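PDB 6LNH: L-isoleucine-4-hydroxylase from Bacillus thuringiensis, which catalyses the iron- and 2-oxoglutarate-dependent hydroxylation of L-isoleucine to (4S)-4-hydroxy-L-isoleucine, and also oxidises several other aliphatic and sulfur-containing L-amino acids. Local coordinates for residues C[30-36]-C[210-216]; C[54-58]-C[237-241]; C[128-132]-C[177-181]. All coordinates share one frame; numbering follows the deposited sequence.

Interaction 1 of 3, residues C[30-36]-C[210-216]. With HG (mercury (II) ion), chain G.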
ATOM      1  N   GLY C  30       1.974 -25.682 -15.126  1.00 48.21           N
ATOM      2  CA  GLY C  30       1.716 -24.796 -16.242  1.00 41.82           C
ATOM      3  C   GLY C  30       2.160 -23.369 -16.019  1.00 43.48           C
ATOM      4  O   GLY C  30       2.059 -22.550 -16.941  1.00 41.09           O
ATOM      5  N   PHE C  31       2.613 -23.075 -14.802  1.00 39.09           N
ATOM      6  CA  PHE C  31       3.084 -21.714 -14.447  1.00 40.82           C
ATOM      7  C   PHE C  31       4.091 -21.839 -13.304  1.00 43.22           C
ATOM      8  O   PHE C  31       4.126 -22.891 -12.649  1.00 44.43           O
ATOM      9  CB  PHE C  31       1.904 -20.813 -14.076  1.00 43.85           C
ATOM     10  CG  PHE C  31       1.301 -21.103 -12.726  1.00 40.98           C
ATOM     11  CD1 PHE C  31       0.349 -22.096 -12.574  1.00 44.26           C
ATOM     12  CD2 PHE C  31       1.691 -20.389 -11.607  1.00 43.27           C
ATOM     13  CE1 PHE C  31      -0.204 -22.364 -11.333  1.00 45.96           C
ATOM     14  CE2 PHE C  31       1.137 -20.659 -10.366  1.00 47.94           C
ATOM     15  CZ  PHE C  31       0.190 -21.645 -10.232  1.00 45.41           C
ATOM     16  N   LEU C  32       4.879 -20.792 -13.074  1.00 40.06           N
ATOM     17  CA  LEU C  32       5.900 -20.852 -12.002  1.00 44.99           C
ATOM     18  C   LEU C  32       6.310 -19.435 -11.606  1.00 47.64           C
ATOM     19  O   LEU C  32       6.716 -18.672 -12.492  1.00 44.80           O
ATOM     20  CB  LEU C  32       7.102 -21.633 -12.540  1.00 44.41           C
ATOM     21  CG  LEU C  32       8.028 -22.238 -11.489  1.00 46.17           C
ATOM     22  CD1 LEU C  32       9.339 -21.477 -11.429  1.00 53.14           C
ATOM     23  CD2 LEU C  32       7.364 -22.261 -10.125  1.00 46.38           C
ATOM     24  N   GLU C  33       6.180 -19.104 -10.320  1.00 48.50           N
ATOM     25  CA  GLU C  33       6.613 -17.775  -9.821  1.00 48.94           C
ATOM     26  C   GLU C  33       8.085 -17.895  -9.425  1.00 45.73           C
ATOM     27  O   GLU C  33       8.439 -18.893  -8.780  1.00 38.22           O
ATOM     28  CB  GLU C  33       5.758 -17.326  -8.637  1.00 50.81           C
ATOM     29  CG  GLU C  33       4.299 -17.720  -8.759  1.00 57.46           C
ATOM     30  CD  GLU C  33       3.537 -17.721  -7.447  1.00 67.26           C
ATOM     31  OE1 GLU C  33       2.885 -18.741  -7.145  1.00 73.90           O
ATOM     32  OE2 GLU C  33       3.600 -16.702  -6.730  1.00 73.48           O
ATOM     33  N   ILE C  34       8.907 -16.930  -9.830  1.00 44.10           N
ATOM     34  CA  ILE C  34      10.359 -16.967  -9.496  1.00 43.17           C
ATOM     35  C   ILE C  34      10.714 -15.681  -8.749  1.00 44.05           C
ATOM     36  O   ILE C  34      10.265 -14.608  -9.182  1.00 41.60           O
ATOM     37  CB  ILE C  34      11.204 -17.135 -10.772  1.00 43.37           C
ATOM     38  CG1 ILE C  34      10.916 -18.466 -11.470  1.00 43.64           C
ATOM     39  CG2 ILE C  34      12.681 -16.972 -10.463  1.00 44.99           C
ATOM     40  CD1 ILE C  34      11.489 -18.564 -12.860  1.00 38.64           C
ATOM     41  N   SER C  35      11.496 -15.803  -7.672  1.00 51.70           N
ATOM     42  CA  SER C  35      11.922 -14.627  -6.870  1.00 53.13           C
ATOM     43  C   SER C  35      13.040 -13.889  -7.608  1.00 48.98           C
ATOM     44  O   SER C  35      13.695 -14.512  -8.458  1.00 51.73           O
ATOM     45  CB  SER C  35      12.350 -15.043  -5.492  1.00 59.40           C
ATOM     46  OG  SER C  35      11.354 -15.846  -4.881  1.00 70.48           O
ATOM     47  N   ASN C  36      13.278 -12.623  -7.254  1.00 48.10           N
ATOM     48  CA  ASN C  36      14.314 -11.793  -7.925  1.00 52.39           C
ATOM     49  C   ASN C  36      15.715 -12.078  -7.369  1.00 57.08           C
ATOM     50  O   ASN C  36      16.678 -11.551  -7.943  1.00 52.91           O
ATOM     51  CB  ASN C  36      13.990 -10.301  -7.828  1.00 46.40           C
ATOM     52  CG  ASN C  36      13.590  -9.867  -6.434  1.00 51.00           C
ATOM     53  OD1 ASN C  36      13.568 -10.672  -5.508  1.00 49.20           O
ATOM     54  ND2 ASN C  36      13.269  -8.595  -6.278  1.00 45.82           N
ATOM     55  N   GLU C 210       7.971  -6.085  -6.156  1.00 43.05           N
ATOM     56  CA  GLU C 210       9.330  -5.515  -6.340  1.00 47.97           C
ATOM     57  C   GLU C 210       9.907  -5.884  -7.704  1.00 45.98           C
ATOM     58  O   GLU C 210       9.537  -6.935  -8.249  1.00 44.20           O
ATOM     59  CB  GLU C 210      10.261  -5.981  -5.222  1.00 30.00           C
ATOM     60  CG  GLU C 210      10.148  -7.461  -4.916  1.00 30.00           C
ATOM     61  CD  GLU C 210      10.635  -7.847  -3.532  1.00 30.00           C
ATOM     62  OE1 GLU C 210       9.862  -7.693  -2.572  1.00 30.00           O
ATOM     63  OE2 GLU C 210      11.788  -8.297  -3.421  1.00 30.00           O
ATOM     64  N   PRO C 211      10.836  -5.068  -8.249  1.00 46.31           N
ATOM     65  CA  PRO C 211      11.485  -5.342  -9.535  1.00 42.61           C
ATOM     66  C   PRO C 211      12.195  -6.703  -9.612  1.00 39.62           C
ATOM     67  O   PRO C 211      12.686  -7.181  -8.603  1.00 35.32           O
ATOM     68  CB  PRO C 211      12.502  -4.202  -9.674  1.00 40.39           C
ATOM     69  CG  PRO C 211      11.894  -3.088  -8.866  1.00 43.15           C
ATOM     70  CD  PRO C 211      11.272  -3.795  -7.682  1.00 42.81           C
ATOM     71  N   LEU C 212      12.233  -7.245 -10.833  1.00 40.12           N
ATOM     72  CA  LEU C 212      12.807  -8.562 -11.223  1.00 41.52           C
ATOM     73  C   LEU C 212      11.954  -9.706 -10.673  1.00 39.93           C
ATOM     74  O   LEU C 212      12.414 -10.853 -10.751  1.00 40.54           O
ATOM     75  CB  LEU C 212      14.300  -8.695 -10.900  1.00 40.25           C
ATOM     76  CG  LEU C 212      15.172  -7.559 -11.423  1.00 38.78           C
ATOM     77  CD1 LEU C 212      16.626  -7.777 -11.048  1.00 44.08           C
ATOM     78  CD2 LEU C 212      15.020  -7.422 -12.928  1.00 39.63           C
ATOM     79  N   GLU C 213      10.751  -9.411 -10.159  1.00 41.90           N
ATOM     80  CA  GLU C 213       9.853 -10.526  -9.766  1.00 45.08           C
ATOM     81  C   GLU C 213       9.440 -11.180 -11.086  1.00 41.95           C
ATOM     82  O   GLU C 213       9.162 -10.447 -12.050  1.00 39.27           O
ATOM     83  CB  GLU C 213       8.701 -10.049  -8.883  1.00 49.45           C
ATOM     84  CG  GLU C 213       9.047 -10.078  -7.406  1.00 52.96           C
ATOM     85  CD  GLU C 213       7.876  -9.918  -6.454  1.00 59.33           C
ATOM     86  OE1 GLU C 213       7.212  -8.869  -6.508  1.00 55.31           O
ATOM     87  OE2 GLU C 213       7.638 -10.842  -5.655  1.00 66.64           O
ATOM     88  N   THR C 214       9.361 -12.503 -11.114  1.00 39.78           N
ATOM     89  CA  THR C 214       9.189 -13.162 -12.401  1.00 37.10           C
ATOM     90  C   THR C 214       8.074 -14.197 -12.346  1.00 42.18           C
ATOM     91  O   THR C 214       7.901 -14.891 -11.339  1.00 39.02           O
ATOM     92  CB  THR C 214      10.514 -13.818 -12.839  1.00 35.53           C
ATOM     93  OG1 THR C 214      11.482 -12.795 -13.106  1.00 40.47           O
ATOM     94  CG2 THR C 214      10.332 -14.666 -14.089  1.00 39.52           C
ATOM     95  N   LEU C 215       7.324 -14.292 -13.444  1.00 32.92           N
ATOM     96  CA  LEU C 215       6.270 -15.280 -13.627  1.00 39.74           C
ATOM     97  C   LEU C 215       6.433 -15.900 -15.006  1.00 39.65           C
ATOM     98  O   LEU C 215       6.538 -15.179 -16.004  1.00 36.38           O
ATOM     99  CB  LEU C 215       4.884 -14.645 -13.497  1.00 38.73           C
ATOM    100  CG  LEU C 215       3.679 -15.555 -13.263  1.00 39.86           C
ATOM    101  CD1 LEU C 215       2.431 -14.699 -13.288  1.00 44.42           C
ATOM    102  CD2 LEU C 215       3.594 -16.667 -14.301  1.00 47.69           C
ATOM    103  N   VAL C 216       6.474 -17.229 -15.061  1.00 35.94           N
ATOM    104  CA  VAL C 216       6.625 -17.965 -16.312  1.00 39.75           C
ATOM    105  C   VAL C 216       5.309 -18.672 -16.634  1.00 40.77           C
ATOM    106  O   VAL C 216       4.687 -19.277 -15.752  1.00 41.26           O
ATOM    107  CB  VAL C 216       7.821 -18.936 -16.239  1.00 37.22           C
ATOM    108  CG1 VAL C 216       9.005 -18.239 -15.582  1.00 37.42           C
ATOM    109  CG2 VAL C 216       7.485 -20.194 -15.484  1.00 44.02           C
TER
HETATM  110 HG    HG G 303       8.462  -6.661  -0.576  1.00141.75          HG
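The side-chain amide of Asn36 lies across the carboxylate arm of Glu210 at about a right angle, its plane turned 56° from that of the carboxylate. Its ND2 donates twice: to Pro211 O at 2.8 Å, nearly in line with that carbonyl, and to the anti lone pair of Glu210 OE2 at 3.2 Å. CG of Asn36 stands between its own backbone N and carbonyl carbon (chi1 47°), which folds the amide back over the type II turn 210-213, while Asn36 CB rests against Leu212 CB at 3.5 Å.

Beyond the turn, strands 31-34 and 214-216 pair antiparallel. Leu32 with Val216 and Ile34 with Thr214 are hydrogen-bonded pairs, and the almost straight bond from Ile34 N to Thr214 O measures 2.7 Å. Glu33 and Leu215 form the non-hydrogen-bonded pair between them and place their side chains on the other face, toward strand 204-206. On the face of Leu32, Ile34 and Val216, which helix 19-29 covers in part, the valine spreads its two methyls: CG2 presses on Leu32 CB at 3.3 Å and CG1 meets Ile34 CD1 at 3.7 Å, the isoleucine crossing it about perpendicularly.

Glu210 also lies at a subunit boundary. OE1 binds a mercury ion, not one of the enzyme's cofactors, at 2.6 Å together with Cys232 of the second subunit, and OE2 is hydrogen-bonded to Ser233 of that subunit. The two carboxylate oxygens thus have separate tasks, and by gripping OE2 the Asn36 amide probably helps to fix the rotation of the group.

Interaction 2 of 3, residues C[54-58]-C[237-241]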
ATOM      1  N   LEU C  54      15.506   2.958 -16.431  1.00 40.27           N
ATOM      2  CA  LEU C  54      15.438   4.288 -17.017  1.00 41.02           C
ATOM      3  C   LEU C  54      15.204   4.239 -18.519  1.00 42.10           C
ATOM      4  O   LEU C  54      14.741   5.230 -19.095  1.00 42.16           O
ATOM      5  CB  LEU C  54      16.722   5.061 -16.712  1.00 41.09           C
ATOM      6  CG  LEU C  54      16.844   5.632 -15.298  1.00 42.28           C
ATOM      7  CD1 LEU C  54      18.213   6.268 -15.074  1.00 35.22           C
ATOM      8  CD2 LEU C  54      15.734   6.629 -15.031  1.00 37.54           C
ATOM      9  N   ASP C  55      15.523   3.114 -19.166  1.00 41.07           N
ATOM     10  CA  ASP C  55      15.294   2.991 -20.600  1.00 42.07           C
ATOM     11  C   ASP C  55      13.815   2.976 -20.958  1.00 42.08           C
ATOM     12  O   ASP C  55      13.467   3.296 -22.100  1.00 43.60           O
ATOM     13  CB  ASP C  55      15.966   1.732 -21.143  1.00 39.54           C
ATOM     14  CG  ASP C  55      16.009   1.711 -22.659  1.00 42.92           C
ATOM     15  OD1 ASP C  55      16.450   2.717 -23.251  1.00 46.75           O
ATOM     16  OD2 ASP C  55      15.597   0.696 -23.258  1.00 48.97           O
ATOM     17  N   TYR C  56      12.938   2.619 -20.019  1.00 38.85           N
ATOM     18  CA  TYR C  56      11.513   2.589 -20.322  1.00 41.96           C
ATOM     19  C   TYR C  56      10.931   3.980 -20.531  1.00 43.12           C
ATOM     20  O   TYR C  56       9.813   4.095 -21.043  1.00 47.33           O
ATOM     21  CB  TYR C  56      10.744   1.860 -19.217  1.00 37.11           C
ATOM     22  CG  TYR C  56      10.860   0.355 -19.301  1.00 38.55           C
ATOM     23  CD1 TYR C  56      12.050  -0.291 -18.984  1.00 37.02           C
ATOM     24  CD2 TYR C  56       9.790  -0.418 -19.730  1.00 35.65           C
ATOM     25  CE1 TYR C  56      12.162  -1.667 -19.070  1.00 36.78           C
ATOM     26  CE2 TYR C  56       9.891  -1.794 -19.820  1.00 34.25           C
ATOM     27  CZ  TYR C  56      11.079  -2.414 -19.488  1.00 39.28           C
ATOM     28  OH  TYR C  56      11.185  -3.782 -19.582  1.00 36.34           O
ATOM     29  N   TYR C  57      11.658   5.030 -20.153  1.00 44.64           N
ATOM     30  CA  TYR C  57      11.252   6.398 -20.440  1.00 44.78           C
ATOM     31  C   TYR C  57      11.579   6.831 -21.865  1.00 45.90           C
ATOM     32  O   TYR C  57      11.286   7.976 -22.225  1.00 49.17           O
ATOM     33  CB  TYR C  57      11.901   7.367 -19.444  1.00 42.71           C
ATOM     34  CG  TYR C  57      11.436   7.190 -18.015  1.00 42.36           C
ATOM     35  CD1 TYR C  57      11.924   6.158 -17.223  1.00 41.40           C
ATOM     36  CD2 TYR C  57      10.491   8.047 -17.464  1.00 43.01           C
ATOM     37  CE1 TYR C  57      11.496   5.992 -15.919  1.00 41.76           C
ATOM     38  CE2 TYR C  57      10.053   7.887 -16.159  1.00 49.34           C
ATOM     39  CZ  TYR C  57      10.560   6.858 -15.392  1.00 48.39           C
ATOM     40  OH  TYR C  57      10.131   6.691 -14.095  1.00 52.14           O
ATOM     41  N   ASN C  58      12.193   5.962 -22.675  1.00 45.32           N
ATOM     42  CA  ASN C  58      12.510   6.271 -24.065  1.00 51.30           C
ATOM     43  C   ASN C  58      11.567   5.609 -25.066  1.00 52.13           C
ATOM     44  O   ASN C  58      11.651   5.911 -26.261  1.00 54.39           O
ATOM     45  CB  ASN C  58      13.957   5.864 -24.375  1.00 50.57           C
ATOM     46  CG  ASN C  58      14.972   6.708 -23.623  1.00 49.92           C
ATOM     47  OD1 ASN C  58      14.917   7.938 -23.652  1.00 54.55           O
ATOM     48  ND2 ASN C  58      15.897   6.049 -22.938  1.00 46.14           N
ATOM     49  N   PHE C 237       2.718   3.892 -14.175  1.00 44.41           N
ATOM     50  CA  PHE C 237       3.446   3.050 -15.108  1.00 41.08           C
ATOM     51  C   PHE C 237       3.546   1.634 -14.570  1.00 40.78           C
ATOM     52  O   PHE C 237       3.581   1.409 -13.357  1.00 38.74           O
ATOM     53  CB  PHE C 237       4.861   3.586 -15.371  1.00 47.18           C
ATOM     54  CG  PHE C 237       4.883   4.917 -16.058  1.00 53.71           C
ATOM     55  CD1 PHE C 237       4.061   5.162 -17.147  1.00 49.67           C
ATOM     56  CD2 PHE C 237       5.713   5.929 -15.607  1.00 52.70           C
ATOM     57  CE1 PHE C 237       4.073   6.395 -17.781  1.00 49.83           C
ATOM     58  CE2 PHE C 237       5.731   7.165 -16.235  1.00 53.49           C
ATOM     59  CZ  PHE C 237       4.908   7.399 -17.325  1.00 58.97           C
ATOM     60  N   ARG C 238       3.605   0.684 -15.496  1.00 38.76           N
ATOM     61  CA  ARG C 238       3.994  -0.689 -15.202  1.00 37.53           C
ATOM     62  C   ARG C 238       4.972  -1.104 -16.289  1.00 36.10           C
ATOM     63  O   ARG C 238       4.581  -1.292 -17.447  1.00 31.13           O
ATOM     64  CB  ARG C 238       2.791  -1.630 -15.152  1.00 37.14           C
ATOM     65  CG  ARG C 238       3.139  -3.030 -14.671  1.00 35.24           C
ATOM     66  CD  ARG C 238       1.895  -3.850 -14.392  1.00 35.93           C
ATOM     67  NE  ARG C 238       2.231  -5.189 -13.919  1.00 32.02           N
ATOM     68  CZ  ARG C 238       2.175  -6.279 -14.675  1.00 37.58           C
ATOM     69  NH1 ARG C 238       1.787  -6.190 -15.940  1.00 36.79           N
ATOM     70  NH2 ARG C 238       2.503  -7.459 -14.167  1.00 41.12           N
ATOM     71  N   ASP C 239       6.241  -1.238 -15.917  1.00 35.92           N
ATOM     72  CA  ASP C 239       7.309  -1.541 -16.857  1.00 33.86           C
ATOM     73  C   ASP C 239       7.550  -3.042 -16.825  1.00 35.43           C
ATOM     74  O   ASP C 239       7.830  -3.609 -15.763  1.00 30.11           O
ATOM     75  CB  ASP C 239       8.580  -0.771 -16.504  1.00 36.22           C
ATOM     76  CG  ASP C 239       8.404   0.730 -16.641  1.00 38.89           C
ATOM     77  OD1 ASP C 239       7.549   1.155 -17.446  1.00 35.79           O
ATOM     78  OD2 ASP C 239       9.118   1.484 -15.949  1.00 39.68           O
ATOM     79  N   ILE C 240       7.449  -3.675 -17.985  1.00 35.56           N
ATOM     80  CA  ILE C 240       7.501  -5.124 -18.083  1.00 35.47           C
ATOM     81  C   ILE C 240       8.548  -5.526 -19.112  1.00 35.70           C
ATOM     82  O   ILE C 240       8.832  -4.788 -20.060  1.00 33.26           O
ATOM     83  CB  ILE C 240       6.088  -5.653 -18.455  1.00 37.51           C
ATOM     84  CG1 ILE C 240       5.196  -5.732 -17.211  1.00 39.80           C
ATOM     85  CG2 ILE C 240       6.125  -6.941 -19.273  1.00 42.37           C
ATOM     86  CD1 ILE C 240       5.772  -6.556 -16.102  1.00 44.77           C
ATOM     87  N   LEU C 241       9.116  -6.717 -18.922  1.00 35.72           N
ATOM     88  CA  LEU C 241       9.952  -7.362 -19.925  1.00 30.93           C
ATOM     89  C   LEU C 241       9.426  -8.770 -20.149  1.00 34.07           C
ATOM     90  O   LEU C 241       9.339  -9.558 -19.201  1.00 35.98           O
ATOM     91  CB  LEU C 241      11.420  -7.405 -19.494  1.00 33.32           C
ATOM     92  CG  LEU C 241      12.337  -8.122 -20.488  1.00 37.24           C
ATOM     93  CD1 LEU C 241      12.491  -7.311 -21.770  1.00 29.40           C
ATOM     94  CD2 LEU C 241      13.693  -8.424 -19.867  1.00 33.63           C
TER
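Ile240 O accepts the hydroxyl of Tyr56 at 2.6 Å, the hydrogen bond that ties residues 54-58 to strand 237-241. The phenol does not come in line with the carbonyl: the C=O...OH angle is 107°, and the donor sits well above the carbonyl plane. Relative to the phenol ring, the acceptor lies at the edge, near its plane. The hydroxyl also touches Leu241 CB, at 3.6 Å.

The same ring is laid along Asp239. Its face receives the aspartate CB in a CH-pi contact, 3.8 Å from the centroid, with CD2 the nearest ring atom at 3.5 Å. The two side chains run past each other in opposite directions, and the carboxylate is inclined by only 26° to the ring. Tyr56 CG is anti to the carbonyl carbon (chi1 -78°), a setting that sends the phenol along the strand from Asp239 to Ile240. The charge of Asp239 is met elsewhere, by a salt bridge from OD1 to Arg153 on the neighbouring strand 145-156.

The rings of Tyr57 and Phe237 approach obliquely, CE2 of Tyr57 being 4.4 Å from CE2 of Phe237. Arg153, which bonds Asp239 and makes cation-pi contacts with both Tyr57 and Phe237, links the acidic and aromatic parts of the contact. Phe116 of helix 114-117 packs against Tyr56 and Leu241. A short 3-10 segment following helix 44-54 is in this way joined to a central strand of the larger antiparallel sheet, as a helical layer packs on the major sheet of the double-stranded beta-helix, the cupin-type core of 2-oxoglutarate-dependent iron dioxygenases.

Interaction 3 of 3, residues C[128-132]-C[177-181]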
ATOM      1  N   PHE C 128      19.310 -16.910 -18.400  1.00 43.08           N
ATOM      2  CA  PHE C 128      18.588 -17.739 -17.440  1.00 40.88           C
ATOM      3  C   PHE C 128      17.303 -18.282 -18.054  1.00 41.31           C
ATOM      4  O   PHE C 128      16.991 -19.472 -17.923  1.00 43.26           O
ATOM      5  CB  PHE C 128      18.275 -16.961 -16.164  1.00 41.12           C
ATOM      6  CG  PHE C 128      17.351 -17.702 -15.242  1.00 43.64           C
ATOM      7  CD1 PHE C 128      17.854 -18.632 -14.348  1.00 41.06           C
ATOM      8  CD2 PHE C 128      15.979 -17.500 -15.290  1.00 42.18           C
ATOM      9  CE1 PHE C 128      17.013 -19.338 -13.511  1.00 44.27           C
ATOM     10  CE2 PHE C 128      15.129 -18.204 -14.456  1.00 44.36           C
ATOM     11  CZ  PHE C 128      15.648 -19.125 -13.565  1.00 47.32           C
ATOM     12  N   ASP C 129      16.534 -17.412 -18.716  1.00 40.95           N
ATOM     13  CA  ASP C 129      15.271 -17.842 -19.308  1.00 44.53           C
ATOM     14  C   ASP C 129      15.509 -18.906 -20.368  1.00 44.28           C
ATOM     15  O   ASP C 129      14.769 -19.893 -20.450  1.00 41.14           O
ATOM     16  CB  ASP C 129      14.536 -16.648 -19.919  1.00 41.04           C
ATOM     17  CG  ASP C 129      14.135 -15.614 -18.887  1.00 43.64           C
ATOM     18  OD1 ASP C 129      14.272 -15.891 -17.677  1.00 43.91           O
ATOM     19  OD2 ASP C 129      13.679 -14.523 -19.290  1.00 43.90           O
ATOM     20  N   THR C 130      16.548 -18.722 -21.184  1.00 44.28           N
ATOM     21  CA  THR C 130      16.862 -19.690 -22.229  1.00 44.04           C
ATOM     22  C   THR C 130      17.238 -21.039 -21.632  1.00 48.17           C
ATOM     23  O   THR C 130      16.792 -22.087 -22.116  1.00 49.63           O
ATOM     24  CB  THR C 130      17.984 -19.154 -23.116  1.00 46.43           C
ATOM     25  OG1 THR C 130      17.597 -17.885 -23.658  1.00 44.98           O
ATOM     26  CG2 THR C 130      18.253 -20.106 -24.260  1.00 48.32           C
ATOM     27  N   GLU C 131      18.057 -21.033 -20.578  1.00 44.28           N
ATOM     28  CA  GLU C 131      18.476 -22.285 -19.961  1.00 46.87           C
ATOM     29  C   GLU C 131      17.300 -22.995 -19.303  1.00 49.76           C
ATOM     30  O   GLU C 131      17.239 -24.230 -19.290  1.00 50.03           O
ATOM     31  CB  GLU C 131      19.578 -22.006 -18.937  1.00 52.47           C
ATOM     32  CG  GLU C 131      19.970 -23.191 -18.065  1.00 57.12           C
ATOM     33  CD  GLU C 131      21.095 -22.846 -17.102  1.00 72.58           C
ATOM     34  OE1 GLU C 131      22.013 -22.097 -17.502  1.00 75.88           O
ATOM     35  OE2 GLU C 131      21.063 -23.319 -15.945  1.00 68.48           O
ATOM     36  N   PHE C 132      16.343 -22.228 -18.772  1.00 49.98           N
ATOM     37  CA  PHE C 132      15.130 -22.820 -18.218  1.00 41.03           C
ATOM     38  C   PHE C 132      14.242 -23.377 -19.323  1.00 47.25           C
ATOM     39  O   PHE C 132      13.720 -24.491 -19.205  1.00 47.74           O
ATOM     40  CB  PHE C 132      14.387 -21.769 -17.382  1.00 45.36           C
ATOM     41  CG  PHE C 132      13.130 -22.276 -16.693  1.00 43.47           C
ATOM     42  CD1 PHE C 132      12.026 -22.724 -17.412  1.00 43.13           C
ATOM     43  CD2 PHE C 132      13.051 -22.275 -15.312  1.00 47.82           C
ATOM     44  CE1 PHE C 132      10.895 -23.177 -16.770  1.00 46.69           C
ATOM     45  CE2 PHE C 132      11.914 -22.721 -14.662  1.00 45.95           C
ATOM     46  CZ  PHE C 132      10.834 -23.174 -15.395  1.00 46.35           C
ATOM     47  N   VAL C 177       6.653 -18.368 -21.973  1.00 36.39           N
ATOM     48  CA  VAL C 177       6.761 -16.918 -21.860  1.00 33.87           C
ATOM     49  C   VAL C 177       7.242 -16.571 -20.457  1.00 37.13           C
ATOM     50  O   VAL C 177       6.702 -17.081 -19.469  1.00 35.08           O
ATOM     51  CB  VAL C 177       5.417 -16.224 -22.161  1.00 38.30           C
ATOM     52  CG1 VAL C 177       5.456 -14.759 -21.740  1.00 33.76           C
ATOM     53  CG2 VAL C 177       5.074 -16.349 -23.636  1.00 36.35           C
ATOM     54  N   PHE C 178       8.251 -15.705 -20.372  1.00 39.33           N
ATOM     55  CA  PHE C 178       8.751 -15.187 -19.104  1.00 32.56           C
ATOM     56  C   PHE C 178       8.284 -13.744 -18.937  1.00 36.90           C
ATOM     57  O   PHE C 178       8.545 -12.902 -19.803  1.00 37.25           O
ATOM     58  CB  PHE C 178      10.277 -15.257 -19.041  1.00 37.63           C
ATOM     59  CG  PHE C 178      10.821 -16.644 -18.838  1.00 39.62           C
ATOM     60  CD1 PHE C 178      10.836 -17.562 -19.875  1.00 40.10           C
ATOM     61  CD2 PHE C 178      11.336 -17.021 -17.610  1.00 36.91           C
ATOM     62  CE1 PHE C 178      11.343 -18.837 -19.684  1.00 39.69           C
ATOM     63  CE2 PHE C 178      11.843 -18.293 -17.413  1.00 43.68           C
ATOM     64  CZ  PHE C 178      11.844 -19.203 -18.452  1.00 39.86           C
ATOM     65  N   LEU C 179       7.601 -13.464 -17.828  1.00 35.83           N
ATOM     66  CA  LEU C 179       7.170 -12.116 -17.467  1.00 36.46           C
ATOM     67  C   LEU C 179       8.060 -11.616 -16.333  1.00 38.03           C
ATOM     68  O   LEU C 179       8.010 -12.148 -15.219  1.00 35.91           O
ATOM     69  CB  LEU C 179       5.696 -12.120 -17.061  1.00 35.71           C
ATOM     70  CG  LEU C 179       5.059 -10.813 -16.586  1.00 41.13           C
ATOM     71  CD1 LEU C 179       5.207  -9.757 -17.642  1.00 39.84           C
ATOM     72  CD2 LEU C 179       3.590 -11.021 -16.256  1.00 41.26           C
ATOM     73  N   HIS C 180       8.871 -10.597 -16.611  1.00 33.05           N
ATOM     74  CA  HIS C 180       9.736  -9.976 -15.614  1.00 34.66           C
ATOM     75  C   HIS C 180       9.241  -8.563 -15.340  1.00 35.83           C
ATOM     76  O   HIS C 180       9.216  -7.724 -16.246  1.00 31.18           O
ATOM     77  CB  HIS C 180      11.193  -9.948 -16.081  1.00 34.80           C
ATOM     78  CG  HIS C 180      11.704 -11.272 -16.557  1.00 37.43           C
ATOM     79  ND1 HIS C 180      12.125 -12.261 -15.694  1.00 35.91           N
ATOM     80  CD2 HIS C 180      11.866 -11.767 -17.806  1.00 36.21           C
ATOM     81  CE1 HIS C 180      12.521 -13.311 -16.392  1.00 36.13           C
ATOM     82  NE2 HIS C 180      12.375 -13.037 -17.675  1.00 36.67           N
ATOM     83  N   LEU C 181       8.851  -8.301 -14.095  1.00 40.40           N
ATOM     84  CA  LEU C 181       8.546  -6.938 -13.683  1.00 40.57           C
ATOM     85  C   LEU C 181       9.826  -6.114 -13.615  1.00 36.60           C
ATOM     86  O   LEU C 181      10.801  -6.514 -12.973  1.00 38.91           O
ATOM     87  CB  LEU C 181       7.838  -6.938 -12.329  1.00 38.04           C
ATOM     88  CG  LEU C 181       7.437  -5.576 -11.762  1.00 43.62           C
ATOM     89  CD1 LEU C 181       6.469  -4.861 -12.694  1.00 35.46           C
ATOM     90  CD2 LEU C 181       6.833  -5.741 -10.379  1.00 36.15           C
TER
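Asp129, on helix 120-134, meets two aromatic side chains of strand 177-181: an oxygen of its carboxylate bonds His180, while its CB and carboxylate lie over one face of Phe178. His180 NE2 donates to Asp129 OD2 over 2.6 Å, reaching the syn side of that oxygen with an N-H...O angle of 151°. The carboxylate and imidazole planes are parallel but slightly stepped, so each partner sits a little out of the other's plane.

For Asp129, a chi1 of -64° places CG beside the backbone N and carries the carboxylate across the face of Phe178, the two planes nearly parallel. Asp129 CB stands almost directly over the ring, 3.7 Å from the Phe178 centroid. The phenylalanine side chain slides past the aspartate in the opposite direction.

One turn further along the helix, Phe132 has its CG anti to the backbone N, which brings its ring alongside Phe178. The edge of Phe178 points at the face of Phe132 in an offset edge-to-face pair, planes at 88° and centroids 5.5 Å apart; Phe178 CZ lies 3.7 Å from Phe132 CD1.

At its other nitrogen, ND1, His180 is hydrogen-bonded to Thr214 OG1 of the adjacent strand. With partners at both nitrogens the imidazole is probably held in one rotation, and the buried carboxylate beside it would probably raise the proton affinity of the ring.

The three contacts reach the same antiparallel sheet, in which strand 176-184 lies between 214-218 and 236-247. Interactions 1 and 3, with centres 8 Å apart, are joined by a probable hydrogen bond between Leu212 N and Leu181 O, 2.7 Å, and by packing of Val216 on Phe178. Interaction 2 reaches interaction 3 through a probable backbone hydrogen bond between His180 N and Leu241 O, 2.8 Å, although their centres are 17 Å apart; interactions 1 and 2 do not touch. None includes the iron ligands His170, Asp172 and His223. The side chains of Leu215 and Ile240 each come within about 9 Å of the iron, and that of Phe178 within about 12 Å.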